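Local coordinates for peptidylprolyl isomerase PrsA (Bacillus anthracis, PDB 6VJ4) that catalyses the cis-trans isomerisation of peptidyl-proline bonds and helps secreted proteins, among them the protective antigen, to fold outside the cell after translocation, at the interface of chains A and B. Coordinates in Å, arbitrary orientation; residue numbers count along the deposited sequence, not the author numbering. Chains: chain A/B, Peptidylprolyl isomerase PrsA.

The interface of chains A and B. Residues chain A 33, 37, 237, 239; chain B 29, 33, 239-240.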
# COMPACT_ATOMS: atom_id res chain seq x y z
N ILE A 33 -4.89 -5.26 2.89
CA ILE A 33 -3.85 -5.08 1.89
C ILE A 33 -2.74 -6.13 2.08
O ILE A 33 -2.45 -6.85 1.10
CB ILE A 33 -3.29 -3.64 1.96
CG1 ILE A 33 -4.36 -2.62 1.55
CG2 ILE A 33 -2.02 -3.50 1.14
CD1 ILE A 33 -3.91 -1.18 1.62
N VAL A 37 -1.78 -9.00 -0.82
CA VAL A 37 -0.46 -9.18 -1.50
C VAL A 37 -0.03 -10.65 -1.38
O VAL A 37 0.30 -11.25 -2.42
CB VAL A 37 0.61 -8.23 -0.92
CG1 VAL A 37 1.99 -8.52 -1.48
CG2 VAL A 37 0.23 -6.78 -1.13
N ALA A 237 6.76 -5.13 -3.92
CA ALA A 237 5.56 -4.64 -4.65
C ALA A 237 5.53 -3.10 -4.69
O ALA A 237 4.56 -2.56 -5.23
CB ALA A 237 4.31 -5.20 -4.01
N ILE A 239 5.38 -0.70 -2.03
CA ILE A 239 4.28 -0.24 -1.14
C ILE A 239 4.86 0.05 0.25
O ILE A 239 5.43 -0.88 0.85
CB ILE A 239 3.16 -1.29 -1.05
CG1 ILE A 239 2.65 -1.73 -2.43
CG2 ILE A 239 2.02 -0.80 -0.16
CD1 ILE A 239 1.67 -2.88 -2.39
N LEU B 29 -1.51 -5.48 -9.15
CA LEU B 29 -1.56 -5.46 -7.69
C LEU B 29 -2.03 -4.08 -7.23
O LEU B 29 -2.90 -4.02 -6.33
CB LEU B 29 -0.17 -5.79 -7.14
CG LEU B 29 -0.08 -5.86 -5.61
CD1 LEU B 29 -0.99 -6.94 -5.06
CD2 LEU B 29 1.35 -6.10 -5.17
N ILE B 33 -5.28 -3.24 -4.65
CA ILE B 33 -5.13 -2.43 -3.45
C ILE B 33 -5.94 -1.13 -3.59
O ILE B 33 -6.79 -0.87 -2.70
CB ILE B 33 -3.64 -2.16 -3.17
CG1 ILE B 33 -2.91 -3.45 -2.81
CG2 ILE B 33 -3.48 -1.09 -2.09
CD1 ILE B 33 -1.43 -3.29 -2.55
N ILE B 239 -0.25 4.99 2.93
CA ILE B 239 0.21 3.99 1.92
C ILE B 239 0.86 4.73 0.75
O ILE B 239 0.17 5.56 0.13
CB ILE B 239 -0.97 3.12 1.43
CG1 ILE B 239 -1.74 2.49 2.59
CG2 ILE B 239 -0.49 2.08 0.43
CD1 ILE B 239 -3.00 1.77 2.16
N LYS B 240 2.14 4.44 0.46
CA LYS B 240 2.85 5.09 -0.68
C LYS B 240 3.01 4.08 -1.82
O LYS B 240 3.63 3.02 -1.58
CB LYS B 240 4.21 5.64 -0.24
CG LYS B 240 4.16 6.80 0.74
CD LYS B 240 5.49 7.50 0.94
CE LYS B 240 5.98 8.20 -0.31
NZ LYS B 240 7.26 8.91 -0.07
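An apolar patch, centred on A:Ile33 against B:Ile33, forms part of the two-fold symmetric interface that joins the two PrsA molecules of the deposited assembly, built from helix 28-41 of each chain together with the stretch after helix 223-236. Whether this dimer also forms in solution or at the membrane cannot be told from the structure alone. The two Ile33 side chains meet across the two-fold axis at about a right angle, interlocking their branches: CG2 of A:Ile33 lies 3.7 Å from CD1 of B:Ile33, and the symmetry repeats this contact with the chains exchanged. In each, CG1 lies beside the backbone N (chi1 -66°), anti to the carbonyl carbon, and the chain then runs extended (chi2 179°), which brings CD1 against the partner's CG2. A:Ile33 and B:Ile239 reach toward each other tip to tip, as do B:Ile33 and A:Ile239; the modelled spacing of these delta-methyls is too short to be trusted. The two Ile239 side chains, also paired across the axis, lie side by side, pointing the same way, and touch through their gamma-methyls, CG2 of A:Ile239 being 3.9 Å from CG2 of B:Ile239. On one flank of this isoleucine cluster, B:Leu29 spreads its two methyls between A:Val37 and A:Ala237. Its CG is anti to the backbone N (chi1 -178°); CD1 approaches CG2 of A:Val37 at 4.1 Å, the two side chains crossing at about a right angle, while CD2 turns to A:Ala237. The same CG2 of A:Val37 also lies 4.1 Å from CD1 of B:Ile33, so that this methyl faces residues one helical turn apart on the opposing helix. No nitrogen or oxygen comes within bonding reach across the patch, which appears to rest on methyl packing and hides 227 Å² of protein surface, summed over both sides. Its tight point is the methyl-to-methyl contact of A:Ala237 CB with B:Leu29 CD2, at 3.3 Å.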